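Local coordinates for isomerase/lactonizing enzyme (Agrobacterium tumefaciens, PDB 1RVK), which is an enolase-superfamily member of unproven function that binds magnesium and probably abstracts a proton alpha to a substrate carboxylate, at residues I124-M138 against V319-L333. Sequence-based numbering, arbitrary orientation.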
loop_
_atom_site.group_PDB
_atom_site.type_symbol
_atom_site.label_atom_id
_atom_site.label_comp_id
_atom_site.label_asym_id
_atom_site.label_seq_id
_atom_site.Cartn_x
_atom_site.Cartn_y
_atom_site.Cartn_z
ATOM N N ILE A 124 -2.634 -14.308 13.358
ATOM C CA ILE A 124 -3.973 -13.826 13.058
ATOM C C ILE A 124 -4.862 -15.020 12.744
ATOM O O ILE A 124 -6.008 -15.096 13.180
ATOM C CB ILE A 124 -3.957 -12.897 11.825
ATOM C CG1 ILE A 124 -3.186 -11.615 12.151
ATOM C CG2 ILE A 124 -5.384 -12.591 11.381
ATOM C CD1 ILE A 124 -2.911 -10.733 10.941
ATOM N N GLY A 125 -4.293 -15.961 12.000
ATOM C CA GLY A 125 -5.009 -17.145 11.568
ATOM C C GLY A 125 -4.792 -17.140 10.067
ATOM O O GLY A 125 -5.445 -16.396 9.341
ATOM N N GLY A 126 -3.866 -17.965 9.599
ATOM C CA GLY A 126 -3.549 -17.978 8.183
ATOM C C GLY A 126 -4.558 -18.546 7.208
ATOM O O GLY A 126 -5.321 -19.457 7.537
ATOM N N TYR A 127 -4.572 -17.982 6.005
ATOM C CA TYR A 127 -5.449 -18.473 4.953
ATOM C C TYR A 127 -4.593 -19.040 3.822
ATOM O O TYR A 127 -4.894 -20.103 3.288
ATOM C CB TYR A 127 -6.347 -17.369 4.383
ATOM C CG TYR A 127 -7.194 -17.884 3.238
ATOM C CD1 TYR A 127 -8.210 -18.811 3.465
ATOM C CD2 TYR A 127 -6.930 -17.509 1.919
ATOM C CE1 TYR A 127 -8.937 -19.362 2.412
ATOM C CE2 TYR A 127 -7.654 -18.054 0.855
ATOM C CZ TYR A 127 -8.651 -18.980 1.111
ATOM O OH TYR A 127 -9.351 -19.550 0.072
ATOM N N ARG A 128 -3.524 -18.331 3.465
ATOM C CA ARG A 128 -2.637 -18.772 2.386
ATOM C C ARG A 128 -1.169 -18.394 2.619
ATOM O O ARG A 128 -0.870 -17.309 3.120
ATOM C CB ARG A 128 -3.115 -18.185 1.053
ATOM C CG ARG A 128 -3.320 -16.676 1.104
ATOM C CD ARG A 128 -4.046 -16.138 -0.117
ATOM N NE ARG A 128 -4.632 -14.834 0.183
ATOM C CZ ARG A 128 -5.358 -14.115 -0.666
ATOM N NH1 ARG A 128 -5.594 -14.560 -1.894
ATOM N NH2 ARG A 128 -5.871 -12.958 -0.272
ATOM N N ASP A 129 -0.257 -19.289 2.239
ATOM C CA ASP A 129 1.173 -19.052 2.411
ATOM C C ASP A 129 1.791 -18.360 1.208
ATOM O O ASP A 129 2.907 -17.845 1.281
ATOM C CB ASP A 129 1.900 -20.369 2.672
ATOM C CG ASP A 129 1.352 -21.100 3.876
ATOM O OD1 ASP A 129 1.278 -20.482 4.960
ATOM O OD2 ASP A 129 0.995 -22.288 3.738
ATOM N N LYS A 130 1.068 -18.368 0.094
ATOM C CA LYS A 130 1.528 -17.708 -1.117
ATOM C C LYS A 130 0.314 -17.055 -1.750
ATOM O O LYS A 130 -0.815 -17.484 -1.523
ATOM C CB LYS A 130 2.174 -18.704 -2.088
ATOM C CG LYS A 130 1.217 -19.678 -2.752
ATOM C CD LYS A 130 1.958 -20.515 -3.790
ATOM C CE LYS A 130 1.017 -21.444 -4.543
ATOM N NZ LYS A 130 1.746 -22.271 -5.543
ATOM N N VAL A 131 0.539 -16.006 -2.529
ATOM C CA VAL A 131 -0.564 -15.307 -3.165
ATOM C C VAL A 131 -0.112 -14.632 -4.447
ATOM O O VAL A 131 1.025 -14.162 -4.547
ATOM C CB VAL A 131 -1.163 -14.234 -2.224
ATOM C CG1 VAL A 131 -0.114 -13.185 -1.888
ATOM C CG2 VAL A 131 -2.377 -13.586 -2.877
ATOM N N LEU A 132 -1.007 -14.595 -5.426
ATOM C CA LEU A 132 -0.709 -13.959 -6.696
ATOM C C LEU A 132 -0.496 -12.471 -6.463
ATOM O O LEU A 132 -1.164 -11.861 -5.628
ATOM C CB LEU A 132 -1.869 -14.137 -7.680
ATOM C CG LEU A 132 -2.138 -15.532 -8.243
ATOM C CD1 LEU A 132 -3.417 -15.498 -9.063
ATOM C CD2 LEU A 132 -0.965 -15.984 -9.105
ATOM N N ALA A 133 0.438 -11.893 -7.206
ATOM C CA ALA A 133 0.715 -10.471 -7.096
ATOM C C ALA A 133 0.590 -9.842 -8.472
ATOM O O ALA A 133 0.845 -10.500 -9.483
ATOM C CB ALA A 133 2.127 -10.254 -6.555
ATOM N N TYR A 134 0.159 -8.585 -8.524
ATOM C CA TYR A 134 0.089 -7.906 -9.807
ATOM C C TYR A 134 1.230 -6.903 -9.817
ATOM O O TYR A 134 1.631 -6.404 -8.765
ATOM C CB TYR A 134 -1.274 -7.217 -10.038
ATOM C CG TYR A 134 -1.690 -6.097 -9.091
ATOM C CD1 TYR A 134 -1.170 -4.805 -9.214
ATOM C CD2 TYR A 134 -2.668 -6.317 -8.125
ATOM C CE1 TYR A 134 -1.628 -3.757 -8.397
ATOM C CE2 TYR A 134 -3.130 -5.289 -7.313
ATOM C CZ TYR A 134 -2.614 -4.015 -7.450
ATOM O OH TYR A 134 -3.104 -3.008 -6.649
ATOM N N GLY A 135 1.786 -6.654 -10.996
ATOM C CA GLY A 135 2.873 -5.700 -11.103
ATOM C C GLY A 135 2.251 -4.323 -11.181
ATOM O O GLY A 135 1.581 -4.005 -12.159
ATOM N N SER A 136 2.470 -3.515 -10.147
ATOM C CA SER A 136 1.911 -2.170 -10.076
ATOM C C SER A 136 2.920 -1.172 -10.641
ATOM O O SER A 136 3.934 -0.876 -10.009
ATOM C CB SER A 136 1.582 -1.839 -8.615
ATOM O OG SER A 136 0.559 -0.867 -8.515
ATOM N N ILE A 137 2.627 -0.656 -11.831
ATOM C CA ILE A 137 3.512 0.279 -12.523
ATOM C C ILE A 137 3.440 1.720 -12.022
ATOM O O ILE A 137 2.353 2.261 -11.811
ATOM C CB ILE A 137 3.219 0.276 -14.037
ATOM C CG1 ILE A 137 3.307 -1.153 -14.577
ATOM C CG2 ILE A 137 4.219 1.166 -14.766
ATOM C CD1 ILE A 137 2.888 -1.289 -16.030
HETATM N N MSE A 138 4.606 2.338 -11.842
HETATM C CA MSE A 138 4.685 3.729 -11.384
HETATM C C MSE A 138 3.924 4.687 -12.291
HETATM O O MSE A 138 3.658 4.384 -13.458
HETATM C CB MSE A 138 6.138 4.211 -11.339
HETATM C CG MSE A 138 6.990 3.645 -10.226
HETATM SE SE MSE A 138 8.671 4.623 -10.093
HETATM C CE MSE A 138 9.221 4.002 -8.352
ATOM N N VAL A 319 -2.979 -9.760 3.539
ATOM C CA VAL A 319 -3.433 -10.538 2.390
ATOM C C VAL A 319 -3.347 -12.048 2.652
ATOM O O VAL A 319 -4.238 -12.804 2.271
ATOM C CB VAL A 319 -2.607 -10.189 1.128
ATOM C CG1 VAL A 319 -2.963 -11.134 -0.022
ATOM C CG2 VAL A 319 -2.875 -8.742 0.720
ATOM N N ALA A 320 -2.277 -12.484 3.310
ATOM C CA ALA A 320 -2.089 -13.902 3.599
ATOM C C ALA A 320 -3.071 -14.431 4.643
ATOM O O ALA A 320 -3.380 -15.627 4.677
ATOM C CB ALA A 320 -0.656 -14.148 4.059
ATOM N N ALA A 321 -3.567 -13.537 5.490
ATOM C CA ALA A 321 -4.492 -13.924 6.547
ATOM C C ALA A 321 -5.957 -13.908 6.121
ATOM O O ALA A 321 -6.826 -14.340 6.878
ATOM C CB ALA A 321 -4.299 -13.010 7.754
ATOM N N THR A 322 -6.236 -13.418 4.919
ATOM C CA THR A 322 -7.614 -13.334 4.449
ATOM C C THR A 322 -7.856 -13.999 3.097
ATOM O O THR A 322 -6.921 -14.240 2.330
ATOM C CB THR A 322 -8.069 -11.863 4.376
ATOM O OG1 THR A 322 -7.196 -11.134 3.506
ATOM C CG2 THR A 322 -8.027 -11.230 5.761
ATOM N N LYS A 323 -9.121 -14.290 2.812
ATOM C CA LYS A 323 -9.500 -14.947 1.566
ATOM C C LYS A 323 -10.041 -14.018 0.487
ATOM O O LYS A 323 -9.749 -14.205 -0.697
ATOM C CB LYS A 323 -10.552 -16.026 1.853
ATOM C CG LYS A 323 -11.205 -16.628 0.611
ATOM C CD LYS A 323 -12.288 -17.631 1.002
ATOM C CE LYS A 323 -13.001 -18.211 -0.213
ATOM N NZ LYS A 323 -13.817 -17.186 -0.926
ATOM N N ASN A 324 -10.820 -13.019 0.895
ATOM C CA ASN A 324 -11.449 -12.110 -0.059
ATOM C C ASN A 324 -10.614 -10.959 -0.597
ATOM O O ASN A 324 -10.999 -9.796 -0.506
ATOM C CB ASN A 324 -12.763 -11.569 0.517
ATOM C CG ASN A 324 -12.566 -10.749 1.777
ATOM O OD1 ASN A 324 -13.204 -9.707 1.950
ATOM N ND2 ASN A 324 -11.701 -11.217 2.673
ATOM N N CYS A 325 -9.471 -11.306 -1.171
ATOM C CA CYS A 325 -8.555 -10.341 -1.765
ATOM C C CYS A 325 -7.855 -11.112 -2.875
ATOM O O CYS A 325 -7.197 -12.115 -2.615
ATOM C CB CYS A 325 -7.536 -9.858 -0.728
ATOM S SG CYS A 325 -6.312 -8.712 -1.380
ATOM N N ARG A 326 -8.003 -10.654 -4.112
ATOM C CA ARG A 326 -7.399 -11.353 -5.235
ATOM C C ARG A 326 -5.880 -11.239 -5.321
ATOM O O ARG A 326 -5.208 -12.197 -5.713
ATOM C CB ARG A 326 -8.029 -10.865 -6.549
ATOM C CG ARG A 326 -7.621 -11.661 -7.778
ATOM C CD ARG A 326 -8.183 -11.034 -9.058
ATOM N NE ARG A 326 -9.626 -11.217 -9.206
ATOM C CZ ARG A 326 -10.194 -12.325 -9.669
ATOM N NH1 ARG A 326 -11.514 -12.407 -9.771
ATOM N NH2 ARG A 326 -9.442 -13.352 -10.039
ATOM N N TRP A 327 -5.330 -10.094 -4.928
ATOM C CA TRP A 327 -3.887 -9.895 -5.046
ATOM C C TRP A 327 -3.140 -9.216 -3.918
ATOM O O TRP A 327 -3.714 -8.658 -2.987
ATOM C CB TRP A 327 -3.555 -9.022 -6.259
ATOM C CG TRP A 327 -4.372 -9.171 -7.486
ATOM C CD1 TRP A 327 -5.555 -8.545 -7.772
ATOM C CD2 TRP A 327 -3.994 -9.878 -8.664
ATOM N NE1 TRP A 327 -5.927 -8.810 -9.070
ATOM C CE2 TRP A 327 -4.985 -9.628 -9.640
ATOM C CE3 TRP A 327 -2.906 -10.695 -8.997
ATOM C CZ2 TRP A 327 -4.919 -10.170 -10.929
ATOM C CZ3 TRP A 327 -2.839 -11.232 -10.275
ATOM C CH2 TRP A 327 -3.841 -10.967 -11.226
ATOM N N TYR A 328 -1.820 -9.251 -4.078
ATOM C CA TYR A 328 -0.885 -8.545 -3.219
ATOM C C TYR A 328 -0.356 -7.560 -4.258
ATOM O O TYR A 328 -0.084 -7.950 -5.399
ATOM C CB TYR A 328 0.258 -9.440 -2.738
ATOM C CG TYR A 328 1.474 -8.658 -2.278
ATOM C CD1 TYR A 328 2.644 -8.640 -3.040
ATOM C CD2 TYR A 328 1.462 -7.947 -1.076
ATOM C CE1 TYR A 328 3.773 -7.942 -2.615
ATOM C CE2 TYR A 328 2.588 -7.240 -0.639
ATOM C CZ TYR A 328 3.742 -7.248 -1.415
ATOM O OH TYR A 328 4.871 -6.590 -0.985
ATOM N N GLU A 329 -0.249 -6.291 -3.887
ATOM C CA GLU A 329 0.231 -5.269 -4.812
ATOM C C GLU A 329 1.746 -5.167 -4.729
ATOM O O GLU A 329 2.285 -4.708 -3.725
ATOM C CB GLU A 329 -0.409 -3.918 -4.475
ATOM C CG GLU A 329 -0.038 -2.814 -5.442
ATOM C CD GLU A 329 -0.859 -1.556 -5.249
ATOM O OE1 GLU A 329 -0.685 -0.625 -6.060
ATOM O OE2 GLU A 329 -1.674 -1.499 -4.297
ATOM N N ARG A 330 2.430 -5.596 -5.790
ATOM C CA ARG A 330 3.890 -5.571 -5.817
ATOM C C ARG A 330 4.393 -4.413 -6.674
ATOM O O ARG A 330 4.211 -4.400 -7.892
ATOM C CB ARG A 330 4.419 -6.905 -6.357
ATOM C CG ARG A 330 5.844 -7.257 -5.923
ATOM C CD ARG A 330 6.115 -8.750 -6.143
ATOM N NE ARG A 330 7.372 -9.189 -5.537
ATOM C CZ ARG A 330 8.539 -9.252 -6.173
ATOM N NH1 ARG A 330 8.628 -8.910 -7.452
ATOM N NH2 ARG A 330 9.625 -9.651 -5.521
ATOM N N GLY A 331 5.022 -3.442 -6.023
ATOM C CA GLY A 331 5.536 -2.281 -6.727
ATOM C C GLY A 331 5.792 -1.145 -5.756
ATOM O O GLY A 331 5.879 -1.382 -4.548
ATOM N N LEU A 332 5.877 0.089 -6.250
ATOM C CA LEU A 332 5.720 0.403 -7.669
ATOM C C LEU A 332 6.919 0.008 -8.528
ATOM O O LEU A 332 8.067 0.054 -8.077
ATOM C CB LEU A 332 5.425 1.897 -7.830
ATOM C CG LEU A 332 4.154 2.347 -7.103
ATOM C CD1 LEU A 332 3.962 3.843 -7.258
ATOM C CD2 LEU A 332 2.961 1.592 -7.663
ATOM N N LEU A 333 6.630 -0.364 -9.775
ATOM C CA LEU A 333 7.636 -0.818 -10.737
ATOM C C LEU A 333 7.918 0.167 -11.872
ATOM O O LEU A 333 7.051 0.950 -12.268
ATOM C CB LEU A 333 7.186 -2.150 -11.350
ATOM C CG LEU A 333 7.411 -3.504 -10.660
ATOM C CD1 LEU A 333 7.617 -3.362 -9.171
ATOM C CD2 LEU A 333 6.229 -4.402 -10.977
HETATM O O HOH W 1 -7.503 -14.782 9.470
#
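Tyr134 and Trp327 meet edge to face where the first and last barrel strands, 130-137 and 328-333, pair in parallel. They close the modified TIM barrel, the (beta/alpha)7-beta domain of the enolase superfamily. Backbone bonds join the strands from Leu132 O to Leu333 O.

Arg128 ties the loop before the first strand to the end of helix 313-321 and the turn after it. Its CG sits 3.7 Å from Ala320 O. The extended chain brings CD to 4.1 Å from Val319 O and CZ to 3.3 Å from Cys325 O. NE and NH2 both donate to Val319 O, side-on. NH1 and NH2 both donate to Cys325 O, end-on and almost in the guanidinium plane. Four bonds to two carbonyls fix the rotation of the group. The backbone N of Arg128 shares Ala320 O with Tyr127 N. The Tyr127 ring carries Lys323 CB over one face, 3.6 Å from its centroid.

Tyr134 CD2 lies 3.4 Å from Trp327 CG, over the face of the indole, with the planes at 88°. Glu329 CA lies over one face of the Tyr134 ring. The Glu329 carboxylate, near the magnesium ion, forms salt bridges to Lys169 and Arg280. Lys169 also hydrogen-bonds Tyr134 OH. The Ser136 torsion, chi1 -155°, swings OG away from its backbone N toward Glu329, where it donates to the anti lone pair of OE1 at 2.8 Å.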